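PDB 7CBD: exoglucanase A from Cellulomonas fimi, which hydrolyses beta-1,4-glucosidic linkages in cellulose, releasing cellobiose from the non-reducing ends of the chains with inversion of anomeric configuration. Local coordinates for residues R99-L104 against P161-A166; L91-L96 against T145-S150; D7-G12 against Y188-I193. All coordinates share one frame; numbering follows the deposited sequence. Where two conformers were deposited one is given.

Contact 1 (R99-L104 against P161-A166)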
ATOM      1  N   ARG A  99       8.582  -7.836  12.221  1.00  6.35           N
ATOM      2  CA  ARG A  99       7.751  -7.042  11.323  1.00  6.07           C
ATOM      3  C   ARG A  99       6.867  -6.074  12.097  1.00  7.02           C
ATOM      4  O   ARG A  99       6.358  -6.394  13.172  1.00  8.56           O
ATOM      5  CB  ARG A  99       6.853  -7.977  10.509  1.00  6.18           C
ATOM      6  CG  ARG A  99       6.527  -7.468   9.119  1.00  6.84           C
ATOM      7  CD  ARG A  99       5.590  -8.408   8.380  1.00  6.71           C
ATOM      8  NE  ARG A  99       4.258  -8.386   8.968  1.00  7.91           N
ATOM      9  CZ  ARG A  99       3.279  -9.217   8.634  1.00  7.95           C
ATOM     10  NH1 ARG A  99       3.469 -10.143   7.698  1.00  8.22           N
ATOM     11  NH2 ARG A  99       2.102  -9.119   9.237  1.00 10.85           N
ATOM     12  N   ASP A 100       6.687  -4.879  11.535  1.00  6.66           N
ATOM     13  CA  ASP A 100       5.793  -3.862  12.096  1.00  7.38           C
ATOM     14  C   ASP A 100       6.172  -3.525  13.539  1.00  7.77           C
ATOM     15  O   ASP A 100       5.358  -3.617  14.458  1.00  8.80           O
ATOM     16  CB  ASP A 100       4.325  -4.292  12.001  1.00  8.78           C
ATOM     17  CG  ASP A 100       3.961  -4.827  10.636  1.00  9.67           C
ATOM     18  OD1 ASP A 100       3.935  -4.044   9.665  1.00 11.25           O
ATOM     19  OD2 ASP A 100       3.706  -6.040  10.523  1.00 11.33           O
ATOM     20  N   CYS A 101       7.428  -3.113  13.724  1.00  8.48           N
ATOM     21  CA  CYS A 101       7.978  -3.007  15.074  1.00  8.30           C
ATOM     22  C   CYS A 101       7.313  -1.934  15.927  1.00  9.27           C
ATOM     23  O   CYS A 101       7.376  -2.024  17.159  1.00 11.29           O
ATOM     24  CB  CYS A 101       9.487  -2.788  15.026  1.00  8.19           C
ATOM     25  SG  CYS A 101      10.014  -1.269  14.197  1.00  8.49           S
ATOM     26  N   PHE A 102       6.843  -0.917  15.298  1.00  9.78           N
ATOM     27  CA  PHE A 102       6.011   0.163  16.013  0.51 11.90           C
ATOM     28  C   PHE A 102       4.549  -0.284  16.511  1.00 13.19           C
ATOM     29  O   PHE A 102       3.992   0.484  17.225  1.00 14.72           O
ATOM     30  CB  PHE A 102       5.884   1.348  15.045  0.51 12.38           C
ATOM     31  CG  PHE A 102       5.459   2.647  15.679  0.51 12.83           C
ATOM     32  CD1 PHE A 102       5.965   3.049  16.902  0.51 13.40           C
ATOM     33  CD2 PHE A 102       4.582   3.492  15.013  0.51 13.24           C
ATOM     34  CE1 PHE A 102       5.583   4.254  17.461  0.51 14.25           C
ATOM     35  CE2 PHE A 102       4.201   4.698  15.563  0.51 13.62           C
ATOM     36  CZ  PHE A 102       4.707   5.081  16.785  0.51 14.56           C
ATOM     37  N   ALA A 103       4.025  -1.416  16.079  1.00 15.72           N
ATOM     38  CA  ALA A 103       2.761  -1.881  16.536  1.00 19.50           C
ATOM     39  C   ALA A 103       2.921  -2.327  17.973  1.00 26.05           C
ATOM     40  O   ALA A 103       3.868  -2.915  18.342  1.00 25.61           O
ATOM     41  CB  ALA A 103       2.318  -2.995  15.641  1.00 18.93           C
ATOM     42  N   LEU A 104       1.974  -1.994  18.833  1.00 33.35           N
ATOM     43  CA  LEU A 104       2.123  -2.477  20.234  1.00 41.94           C
ATOM     44  C   LEU A 104       1.347  -3.809  20.265  1.00 41.88           C
ATOM     45  O   LEU A 104       0.237  -3.892  20.741  1.00 42.30           O
ATOM     46  CB  LEU A 104       1.748  -1.390  21.259  1.00 49.98           C
ATOM     47  N   PRO A 161      11.647  -0.053  21.901  1.00 12.03           N
ATOM     48  CA  PRO A 161      12.618  -1.163  21.956  1.00 12.47           C
ATOM     49  C   PRO A 161      12.440  -2.208  20.866  1.00 11.10           C
ATOM     50  O   PRO A 161      13.435  -2.721  20.344  1.00 11.75           O
ATOM     51  CB  PRO A 161      12.416  -1.728  23.369  1.00 13.27           C
ATOM     52  CG  PRO A 161      11.969  -0.534  24.169  1.00 13.87           C
ATOM     53  CD  PRO A 161      11.114   0.291  23.234  1.00 12.81           C
ATOM     54  N   ALA A 162      11.201  -2.512  20.479  1.00  9.57           N
ATOM     55  CA  ALA A 162      10.992  -3.485  19.413  1.00  9.06           C
ATOM     56  C   ALA A 162      11.621  -3.026  18.105  1.00  7.89           C
ATOM     57  O   ALA A 162      12.099  -3.856  17.324  1.00  9.66           O
ATOM     58  CB  ALA A 162       9.504  -3.741  19.206  1.00  9.83           C
ATOM     59  N   CYS A 163      11.635  -1.717  17.841  1.00  8.04           N
ATOM     60  CA  CYS A 163      12.270  -1.230  16.620  1.00  7.85           C
ATOM     61  C   CYS A 163      13.790  -1.250  16.723  1.00  8.50           C
ATOM     62  O   CYS A 163      14.472  -1.520  15.730  1.00  9.19           O
ATOM     63  CB  CYS A 163      11.742   0.155  16.240  1.00  9.13           C
ATOM     64  SG  CYS A 163      10.023   0.136  15.680  1.00  9.71           S
ATOM     65  N   GLN A 164      14.339  -0.979  17.914  1.00  8.54           N
ATOM     66  CA  GLN A 164      15.770  -1.174  18.123  1.00  9.46           C
ATOM     67  C   GLN A 164      16.157  -2.622  17.857  1.00 10.40           C
ATOM     68  O   GLN A 164      17.143  -2.901  17.161  1.00 12.13           O
ATOM     69  CB  GLN A 164      16.134  -0.781  19.554  1.00 10.26           C
ATOM     70  CG  GLN A 164      15.910   0.682  19.844  1.00 10.89           C
ATOM     71  CD  GLN A 164      15.816   0.968  21.322  1.00 12.72           C
ATOM     72  OE1 GLN A 164      16.303   0.188  22.146  1.00 15.00           O
ATOM     73  NE2 GLN A 164      15.205   2.097  21.672  1.00 12.29           N
ATOM     74  N   GLN A 165      15.370  -3.561  18.394  1.00 10.31           N
ATOM     75  CA  GLN A 165      15.641  -4.982  18.207  1.00 10.78           C
ATOM     76  C   GLN A 165      15.531  -5.371  16.741  1.00 10.23           C
ATOM     77  O   GLN A 165      16.313  -6.193  16.248  1.00 11.33           O
ATOM     78  CB  GLN A 165      14.653  -5.809  19.036  1.00 13.78           C
ATOM     79  CG  GLN A 165      14.802  -5.652  20.546  1.00 15.77           C
ATOM     80  CD  GLN A 165      13.509  -5.944  21.315  1.00 17.53           C
ATOM     81  OE1 GLN A 165      12.516  -6.417  20.750  1.00 18.52           O
ATOM     82  NE2 GLN A 165      13.519  -5.649  22.612  1.00 18.85           N
ATOM     83  N   ALA A 166      14.573  -4.780  16.028  1.00  9.41           N
ATOM     84  CA  ALA A 166      14.316  -5.164  14.646  1.00  9.52           C
ATOM     85  C   ALA A 166      15.323  -4.557  13.681  1.00 10.08           C
ATOM     86  O   ALA A 166      15.551  -5.121  12.605  1.00 10.26           O
ATOM     87  CB  ALA A 166      12.896  -4.758  14.240  1.00 10.77           C
TER
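A disulfide pins the loop after strand 87-93 to the first turns of helix 161-182. Cys101 SG and Cys163 SG are bonded at 2.0 Å, and the dihedral about the S-S bond is 95°, near the relaxed value. The two cysteines leave their backbones differently. Cys101 SG sits between its own backbone N and carbonyl carbon (chi1 62°), while Cys163 SG lies anti to its carbonyl carbon. The helix adds two methyl groups to the contact, one turn apart on the side that faces the loop. Ala162 CB meets Cys101 O at 3.4 Å, and Ala166 CB packs against Cys101 CB at 4.0 Å. No hydrogen bond joins the two segments; the disulfide and these methyl groups make the contact.

On the loop side Cys101 is the second residue of a type I turn, closed by Ala103 N to Asp100 O at 3.0 Å. Before it, Arg99 NE donates to Asp100 OD2 at 2.9 Å in a salt bridge. Asn153 of helix 153-156 touches both cysteines. The arrangement is a disulfide that ties a loop to a helix, probably at the edge of the active site, in the catalytic domain of a family 6 glycoside hydrolase.

Contact 2 (L91-L96 against T145-S150)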
ATOM      1  N   LEU A  91       3.567  -8.388  -6.483  1.00  5.23           N
ATOM      2  CA  LEU A  91       3.831  -9.342  -5.417  1.00  5.56           C
ATOM      3  C   LEU A  91       4.344  -8.558  -4.218  1.00  5.67           C
ATOM      4  O   LEU A  91       5.227  -7.710  -4.373  1.00  6.41           O
ATOM      5  CB  LEU A  91       4.947 -10.262  -5.899  1.00  6.59           C
ATOM      6  CG  LEU A  91       5.074 -11.746  -5.521  1.00 13.72           C
ATOM      7  CD1 LEU A  91       6.543 -12.162  -5.385  1.00 11.87           C
ATOM      8  CD2 LEU A  91       4.272 -12.173  -4.340  1.00 11.94           C
ATOM      9  N   VAL A  92       3.811  -8.824  -3.027  1.00  5.12           N
ATOM     10  CA  VAL A  92       4.262  -8.129  -1.822  1.00  5.05           C
ATOM     11  C   VAL A  92       5.115  -9.061  -0.974  1.00  4.90           C
ATOM     12  O   VAL A  92       4.660 -10.138  -0.560  1.00  5.27           O
ATOM     13  CB  VAL A  92       3.108  -7.550  -0.995  1.00  5.70           C
ATOM     14  CG1 VAL A  92       3.670  -6.570   0.038  1.00  7.00           C
ATOM     15  CG2 VAL A  92       2.107  -6.856  -1.900  1.00  7.09           C
ATOM     16  N   ILE A  93       6.343  -8.620  -0.714  1.00  5.27           N
ATOM     17  CA  ILE A  93       7.291  -9.293   0.161  1.00  4.90           C
ATOM     18  C   ILE A  93       7.105  -8.663   1.542  1.00  5.80           C
ATOM     19  O   ILE A  93       7.326  -7.459   1.715  1.00  5.79           O
ATOM     20  CB  ILE A  93       8.721  -9.069  -0.361  1.00  6.11           C
ATOM     21  CG1 ILE A  93       8.834  -9.491  -1.832  1.00  6.15           C
ATOM     22  CG2 ILE A  93       9.747  -9.777   0.507  1.00  7.24           C
ATOM     23  CD1 ILE A  93       8.502 -10.944  -2.093  1.00  7.74           C
ATOM     24  N   TYR A  94       6.645  -9.450   2.518  1.00  5.21           N
ATOM     25  CA  TYR A  94       6.157  -8.869   3.769  1.00  5.68           C
ATOM     26  C   TYR A  94       6.247  -9.877   4.905  1.00  5.09           C
ATOM     27  O   TYR A  94       5.219 -10.347   5.410  1.00  6.14           O
ATOM     28  CB  TYR A  94       4.706  -8.392   3.600  1.00  6.19           C
ATOM     29  CG  TYR A  94       4.121  -7.564   4.738  1.00  6.91           C
ATOM     30  CD1 TYR A  94       4.837  -6.529   5.326  1.00  7.40           C
ATOM     31  CD2 TYR A  94       2.823  -7.794   5.182  1.00  8.34           C
ATOM     32  CE1 TYR A  94       4.287  -5.761   6.353  1.00  8.65           C
ATOM     33  CE2 TYR A  94       2.268  -7.037   6.191  1.00  9.47           C
ATOM     34  CZ  TYR A  94       2.999  -6.021   6.772  1.00 10.09           C
ATOM     35  OH  TYR A  94       2.422  -5.273   7.777  1.00 12.00           O
ATOM     36  N   ASP A  95       7.473 -10.207   5.334  1.00  5.16           N
ATOM     37  CA  ASP A  95       7.603 -11.128   6.457  1.00  5.15           C
ATOM     38  C   ASP A  95       8.887 -10.924   7.253  1.00  5.38           C
ATOM     39  O   ASP A  95       9.401 -11.886   7.834  1.00  6.29           O
ATOM     40  CB  ASP A  95       7.484 -12.589   5.994  1.00  6.10           C
ATOM     41  CG  ASP A  95       6.994 -13.518   7.091  1.00  6.37           C
ATOM     42  OD1 ASP A  95       6.421 -13.044   8.103  1.00  6.88           O
ATOM     43  OD2 ASP A  95       7.172 -14.740   6.915  1.00  7.86           O
ATOM     44  N   LEU A  96       9.387  -9.689   7.348  1.00  5.01           N
ATOM     45  CA  LEU A  96      10.662  -9.470   8.027  1.00  5.53           C
ATOM     46  C   LEU A  96      10.603  -9.942   9.478  1.00  5.86           C
ATOM     47  O   LEU A  96       9.553  -9.861  10.131  1.00  6.72           O
ATOM     48  CB  LEU A  96      11.034  -7.991   8.047  1.00  5.33           C
ATOM     49  CG  LEU A  96      11.727  -7.479   6.795  1.00  5.29           C
ATOM     50  CD1 LEU A  96      11.725  -5.971   6.791  1.00  5.78           C
ATOM     51  CD2 LEU A  96      13.138  -8.007   6.660  1.00  5.47           C
ATOM     52  N   THR A 145       6.865  -5.438  -4.325  1.00  4.97           N
ATOM     53  CA  THR A 145       6.848  -4.402  -3.300  1.00  5.08           C
ATOM     54  C   THR A 145       7.591  -4.942  -2.081  1.00  4.39           C
ATOM     55  O   THR A 145       7.192  -5.962  -1.510  1.00  5.34           O
ATOM     56  CB  THR A 145       5.407  -4.031  -2.943  1.00  5.18           C
ATOM     57  OG1 THR A 145       4.824  -3.275  -4.009  1.00  6.08           O
ATOM     58  CG2 THR A 145       5.369  -3.185  -1.669  1.00  6.38           C
ATOM     59  N   ILE A 146       8.677  -4.274  -1.694  1.00  4.93           N
ATOM     60  CA  ILE A 146       9.622  -4.812  -0.715  1.00  5.40           C
ATOM     61  C   ILE A 146       9.297  -4.249   0.667  1.00  5.26           C
ATOM     62  O   ILE A 146       9.623  -3.099   0.985  1.00  5.44           O
ATOM     63  CB  ILE A 146      11.078  -4.523  -1.097  1.00  5.94           C
ATOM     64  CG1 ILE A 146      11.398  -4.966  -2.527  1.00  6.93           C
ATOM     65  CG2 ILE A 146      12.019  -5.200  -0.102  1.00  6.97           C
ATOM     66  CD1 ILE A 146      11.210  -6.437  -2.782  1.00  7.71           C
ATOM     67  N   GLU A 147       8.676  -5.084   1.496  1.00  5.11           N
ATOM     68  CA  GLU A 147       8.536  -4.942   2.945  1.00  4.88           C
ATOM     69  C   GLU A 147       7.907  -3.625   3.385  1.00  4.71           C
ATOM     70  O   GLU A 147       8.581  -2.748   3.944  1.00  5.41           O
ATOM     71  CB  GLU A 147       9.858  -5.244   3.654  1.00  5.53           C
ATOM     72  CG  GLU A 147      10.327  -6.682   3.465  1.00  5.42           C
ATOM     73  CD  GLU A 147       9.519  -7.718   4.243  1.00  5.42           C
ATOM     74  OE1 GLU A 147       8.707  -7.345   5.122  1.00  5.79           O
ATOM     75  OE2 GLU A 147       9.699  -8.928   3.980  1.00  5.66           O
ATOM     76  N   PRO A 148       6.600  -3.474   3.185  1.00  4.60           N
ATOM     77  CA  PRO A 148       5.888  -2.327   3.763  1.00  5.83           C
ATOM     78  C   PRO A 148       6.121  -2.216   5.266  1.00  5.58           C
ATOM     79  O   PRO A 148       6.369  -3.207   5.952  1.00  5.63           O
ATOM     80  CB  PRO A 148       4.418  -2.642   3.454  1.00  6.87           C
ATOM     81  CG  PRO A 148       4.477  -3.548   2.245  1.00  6.94           C
ATOM     82  CD  PRO A 148       5.711  -4.375   2.435  1.00  6.23           C
ATOM     83  N   ASP A 149       6.054  -0.982   5.772  1.00  5.74           N
ATOM     84  CA  ASP A 149       6.139  -0.723   7.211  1.00  6.48           C
ATOM     85  C   ASP A 149       7.434  -1.246   7.830  1.00  5.68           C
ATOM     86  O   ASP A 149       7.424  -1.814   8.924  1.00  6.55           O
ATOM     87  CB  ASP A 149       4.917  -1.270   7.953  1.00  8.42           C
ATOM     88  CG  ASP A 149       4.857  -0.809   9.394  1.00  9.31           C
ATOM     89  OD1 ASP A 149       5.362   0.298   9.685  1.00 10.30           O
ATOM     90  OD2 ASP A 149       4.338  -1.570  10.240  1.00  9.57           O
ATOM     91  N   SER A 150       8.562  -1.051   7.142  1.00  5.63           N
ATOM     92  CA  SER A 150       9.832  -1.559   7.656  1.00  5.47           C
ATOM     93  C   SER A 150      10.839  -0.440   7.905  1.00  5.13           C
ATOM     94  O   SER A 150      10.833   0.176   8.978  1.00  5.65           O
ATOM     95  CB  SER A 150      10.406  -2.670   6.759  1.00  5.43           C
ATOM     96  OG  SER A 150      10.727  -2.203   5.455  1.00  5.63           O
TER
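The carboxylate of Glu147 reaches across to the backbone of Asp95 and Leu96. Asp95 N donates to Glu147 OE2 at 2.9 Å, an almost straight bond (173°) that uses the syn lone pair. Leu96 N gives Glu147 OE1 a weaker bond of 3.3 Å. Glu147 is bent at chi2 (-73°), which brings its carboxylate against these two N-H groups, and Tyr120 OH also bonds OE2. An alanine here would probably leave Asp95 N, the weaker donor Leu96 N and Tyr120 OH without this partner and let the loop after the strand shift.

Behind this grip lies parallel strand pairing. Thr145 N bonds Leu91 O, and Ile93 N bonds Thr145 O. Glu147 N bonds Ile93 O at 2.7 Å. Val92 pairs with Thr145 and Ile93 with Ile146.

The packing follows. Leu96 CG lies against Glu147 CD at 3.4 Å, and Leu96 CD1 touches Ser150 CB. Val92 CG1 meets Pro148 CG at 3.8 Å. Pro148 O approaches the edge of the Tyr94 ring, 3.3 Å from CE1. Asp149, the predicted proton donor, follows in the same loop.

These are neighbouring parallel strands of the family 6 alpha/beta barrel. Ile93 and Ile146 lie side by side on one face, and both touch Leu181 of helix 161-182. Ile93 also touches helix 114-132. Val92 and Thr145 point to the other face and meet Ile364. Strand 141-146 continues the sheet to strand 187-192.

Contact 3 (D7-G12 against Y188-I193)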
ATOM      1  N   ASP A   7      13.333   0.079 -17.728  1.00  6.59           N
ATOM      2  CA  ASP A   7      13.245   1.175 -16.771  1.00  6.85           C
ATOM      3  C   ASP A   7      11.915   1.175 -16.024  1.00  6.47           C
ATOM      4  O   ASP A   7      11.864   1.479 -14.828  1.00  6.66           O
ATOM      5  CB  ASP A   7      13.419   2.501 -17.507  1.00  8.32           C
ATOM      6  CG  ASP A   7      13.075   3.678 -16.635  1.00  9.23           C
ATOM      7  OD1 ASP A   7      13.820   3.924 -15.664  1.00  9.26           O
ATOM      8  OD2 ASP A   7      12.036   4.326 -16.886  1.00 11.41           O
ATOM      9  N   ASN A   8      10.822   0.863 -16.715  1.00  6.76           N
ATOM     10  CA  ASN A   8       9.487   0.890 -16.127  1.00  6.37           C
ATOM     11  C   ASN A   8       8.739  -0.340 -16.618  1.00  6.88           C
ATOM     12  O   ASN A   8       8.261  -0.361 -17.765  1.00  7.08           O
ATOM     13  CB  ASN A   8       8.736   2.162 -16.510  1.00  6.67           C
ATOM     14  CG  ASN A   8       7.329   2.186 -15.939  1.00  6.38           C
ATOM     15  OD1 ASN A   8       6.947   1.298 -15.175  1.00  6.51           O
ATOM     16  ND2 ASN A   8       6.549   3.187 -16.314  1.00  8.01           N
ATOM     17  N   PRO A   9       8.606  -1.378 -15.783  1.00  6.43           N
ATOM     18  CA  PRO A   9       7.935  -2.601 -16.240  1.00  6.11           C
ATOM     19  C   PRO A   9       6.464  -2.396 -16.560  1.00  6.28           C
ATOM     20  O   PRO A   9       5.886  -3.210 -17.294  1.00  7.01           O
ATOM     21  CB  PRO A   9       8.138  -3.573 -15.069  1.00  7.26           C
ATOM     22  CG  PRO A   9       8.213  -2.665 -13.867  1.00  6.63           C
ATOM     23  CD  PRO A   9       8.965  -1.448 -14.356  1.00  6.89           C
ATOM     24  N   TYR A  10       5.850  -1.315 -16.064  1.00  5.67           N
ATOM     25  CA  TYR A  10       4.438  -1.046 -16.312  1.00  6.22           C
ATOM     26  C   TYR A  10       4.170  -0.401 -17.666  1.00  7.03           C
ATOM     27  O   TYR A  10       3.030  -0.452 -18.132  1.00  7.55           O
ATOM     28  CB  TYR A  10       3.866  -0.150 -15.212  1.00  6.68           C
ATOM     29  CG  TYR A  10       3.886  -0.768 -13.830  1.00  6.44           C
ATOM     30  CD1 TYR A  10       2.803  -1.494 -13.356  1.00  6.36           C
ATOM     31  CD2 TYR A  10       4.983  -0.606 -12.990  1.00  6.69           C
ATOM     32  CE1 TYR A  10       2.814  -2.058 -12.085  1.00  6.43           C
ATOM     33  CE2 TYR A  10       5.008  -1.160 -11.718  1.00  6.46           C
ATOM     34  CZ  TYR A  10       3.919  -1.878 -11.271  1.00  6.29           C
ATOM     35  OH  TYR A  10       3.961  -2.422 -10.010  1.00  6.36           O
ATOM     36  N   ALA A  11       5.172   0.206 -18.301  1.00  7.30           N
ATOM     37  CA  ALA A  11       4.919   0.955 -19.529  1.00  8.53           C
ATOM     38  C   ALA A  11       4.462   0.012 -20.638  1.00  8.84           C
ATOM     39  O   ALA A  11       5.158  -0.954 -20.965  1.00  8.92           O
ATOM     40  CB  ALA A  11       6.170   1.725 -19.948  1.00  9.70           C
ATOM     41  N   GLY A  12       3.294   0.293 -21.217  1.00  8.78           N
ATOM     42  CA  GLY A  12       2.756  -0.548 -22.266  1.00  9.46           C
ATOM     43  C   GLY A  12       2.316  -1.921 -21.816  1.00  9.26           C
ATOM     44  O   GLY A  12       2.065  -2.784 -22.662  1.00 11.15           O
ATOM     45  N   TYR A 188      11.365  -6.672 -10.569  1.00  5.71           N
ATOM     46  CA  TYR A 188      11.562  -5.235 -10.414  1.00  5.88           C
ATOM     47  C   TYR A 188      11.226  -4.900  -8.971  1.00  5.74           C
ATOM     48  O   TYR A 188      10.103  -5.144  -8.524  1.00  5.97           O
ATOM     49  CB  TYR A 188      10.635  -4.479 -11.381  1.00  5.91           C
ATOM     50  CG  TYR A 188      11.008  -4.770 -12.824  1.00  6.12           C
ATOM     51  CD1 TYR A 188      11.803  -3.884 -13.539  1.00  6.71           C
ATOM     52  CD2 TYR A 188      10.620  -5.958 -13.452  1.00  6.38           C
ATOM     53  CE1 TYR A 188      12.197  -4.159 -14.843  1.00  7.25           C
ATOM     54  CE2 TYR A 188      11.006  -6.248 -14.763  1.00  6.63           C
ATOM     55  CZ  TYR A 188      11.801  -5.341 -15.451  1.00  7.53           C
ATOM     56  OH  TYR A 188      12.211  -5.602 -16.744  1.00  9.12           O
ATOM     57  N   ASN A 189      12.200  -4.373  -8.234  1.00  4.93           N
ATOM     58  CA  ASN A 189      12.074  -4.183  -6.795  1.00  4.74           C
ATOM     59  C   ASN A 189      11.652  -2.754  -6.496  1.00  4.88           C
ATOM     60  O   ASN A 189      12.380  -1.805  -6.822  1.00  5.81           O
ATOM     61  CB  ASN A 189      13.405  -4.468  -6.107  1.00  5.25           C
ATOM     62  CG  ASN A 189      13.779  -5.922  -6.165  1.00  5.57           C
ATOM     63  OD1 ASN A 189      12.918  -6.796  -6.172  1.00  7.54           O
ATOM     64  ND2 ASN A 189      15.072  -6.194  -6.218  1.00  7.07           N
ATOM     65  N   TYR A 190      10.496  -2.608  -5.850  1.00  5.19           N
ATOM     66  CA  TYR A 190       9.979  -1.313  -5.424  1.00  5.15           C
ATOM     67  C   TYR A 190      10.007  -1.274  -3.902  1.00  5.42           C
ATOM     68  O   TYR A 190       9.233  -1.975  -3.241  1.00  5.88           O
ATOM     69  CB  TYR A 190       8.569  -1.089  -5.965  1.00  5.89           C
ATOM     70  CG  TYR A 190       8.560  -0.762  -7.445  1.00  5.44           C
ATOM     71  CD1 TYR A 190       8.593   0.557  -7.881  1.00  5.25           C
ATOM     72  CD2 TYR A 190       8.532  -1.772  -8.410  1.00  5.71           C
ATOM     73  CE1 TYR A 190       8.596   0.872  -9.242  1.00  5.73           C
ATOM     74  CE2 TYR A 190       8.540  -1.471  -9.773  1.00  5.81           C
ATOM     75  CZ  TYR A 190       8.566  -0.145 -10.176  1.00  6.15           C
ATOM     76  OH  TYR A 190       8.564   0.162 -11.519  1.00  7.08           O
ATOM     77  N   ILE A 191      10.914  -0.471  -3.355  1.00  5.24           N
ATOM     78  CA  ILE A 191      11.065  -0.349  -1.910  1.00  5.54           C
ATOM     79  C   ILE A 191       9.922   0.498  -1.355  1.00  4.67           C
ATOM     80  O   ILE A 191       9.594   1.559  -1.894  1.00  5.65           O
ATOM     81  CB  ILE A 191      12.441   0.253  -1.574  1.00  6.40           C
ATOM     82  CG1 ILE A 191      13.543  -0.808  -1.727  1.00  7.30           C
ATOM     83  CG2 ILE A 191      12.448   0.887  -0.181  1.00  7.09           C
ATOM     84  CD1 ILE A 191      13.667  -1.750  -0.538  1.00  8.52           C
ATOM     85  N   ASP A 192       9.316   0.040  -0.264  1.00  4.86           N
ATOM     86  CA  ASP A 192       8.242   0.799   0.354  1.00  4.89           C
ATOM     87  C   ASP A 192       8.789   2.069   1.003  1.00  5.57           C
ATOM     88  O   ASP A 192       9.823   2.044   1.677  1.00  5.28           O
ATOM     89  CB  ASP A 192       7.567  -0.049   1.423  1.00  5.80           C
ATOM     90  CG  ASP A 192       6.413   0.661   2.055  1.00  5.67           C
ATOM     91  OD1 ASP A 192       5.312   0.544   1.492  1.00  6.72           O
ATOM     92  OD2 ASP A 192       6.613   1.359   3.079  1.00  6.11           O
ATOM     93  N   ILE A 193       8.072   3.182   0.818  1.00  4.96           N
ATOM     94  CA  ILE A 193       8.499   4.455   1.398  1.00  5.46           C
ATOM     95  C   ILE A 193       7.423   5.081   2.283  1.00  5.18           C
ATOM     96  O   ILE A 193       7.343   6.308   2.410  1.00  6.69           O
ATOM     97  CB  ILE A 193       9.036   5.441   0.337  1.00  6.13           C
ATOM     98  CG1 ILE A 193       7.965   5.789  -0.701  1.00  6.26           C
ATOM     99  CG2 ILE A 193      10.291   4.887  -0.300  1.00  7.31           C
ATOM    100  CD1 ILE A 193       8.260   7.072  -1.443  1.00  8.38           C
TER
HETATM  101  O   HOH W   1      11.357  -0.125 -12.498  1.00  8.24           O
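The hydroxyl of Tyr190 is gripped by a water and a carboxylate, and it meets the 7-12 loop through that water. The water donates to Tyr190 OH at 3.0 Å and to Asp7 O at 2.9 Å. It thus bridges the strand side chain to the loop backbone. Asp359 OD2 is hydrogen-bonded to the same hydroxyl. No direct hydrogen bond joins the two segments.

Pro9 packs against both tyrosines of the strand. Its CB stands over the centre of the Tyr188 ring, 3.7 Å from the centroid and 7° off the ring normal. This is a CH-pi contact. Pro9 CG leans on the same face, near Tyr188 CG. Pro9 also meets Tyr190 tip to tip, with CD 3.3 Å from Tyr190 OH. Tyr188 and Tyr190 lie two residues apart on strand 187-192, and both point toward the loop. The Tyr188 hydroxyl bonds Val6 N.

Tyr10 runs past Tyr190 in the opposite direction. Tyr190 OH lies at the edge of the Tyr10 ring, 3.8 Å from CE2, and Tyr10 CE2 is 4.0 Å from Tyr190 CZ. The Tyr10 hydroxyl goes on to Asn90 of strand 87-93.

The loop holds its own shape. With CG anti to the backbone N (chi1 178°), Asn8 turns OD1 toward Tyr10 N. OD1 accepts from Tyr10 N at 3.0 Å, an Asx turn in which the donor stands above the amide plane. Ala11 N bonds Asn8 O and closes a type I turn.

The chemistry is mostly apolar and aromatic. Proline and tyrosine carbons make the direct contact, while the buried phenol oxygen of Tyr190 is satisfied by the water and Asp359. This joins the N-terminal loop to the start of strand 187-192 in the parallel sheet of the catalytic domain, away from the annotated sites.

Contacts 1 and 2 have centres about 15 Å apart and meet beside the predicted active site. One hydrogen bond joins them, between Asp100 OD1 of contact 1 and Tyr94 OH of contact 2, 2.7 Å apart. The same OD1 lies 2.6 Å from OD2 of Asp149, the predicted proton donor. Contact 2 also places Tyr94 about 9 Å, side chain to side chain, from Asp371, the predicted nucleophile. Contact 3 lies away from these sites, its centre about 14 Å from that of contact 2. They share one sheet: Ile146 N is 2.8 Å from Tyr190 O. Contacts 1 and 3 do not touch, their nearest atoms being about 9 Å apart.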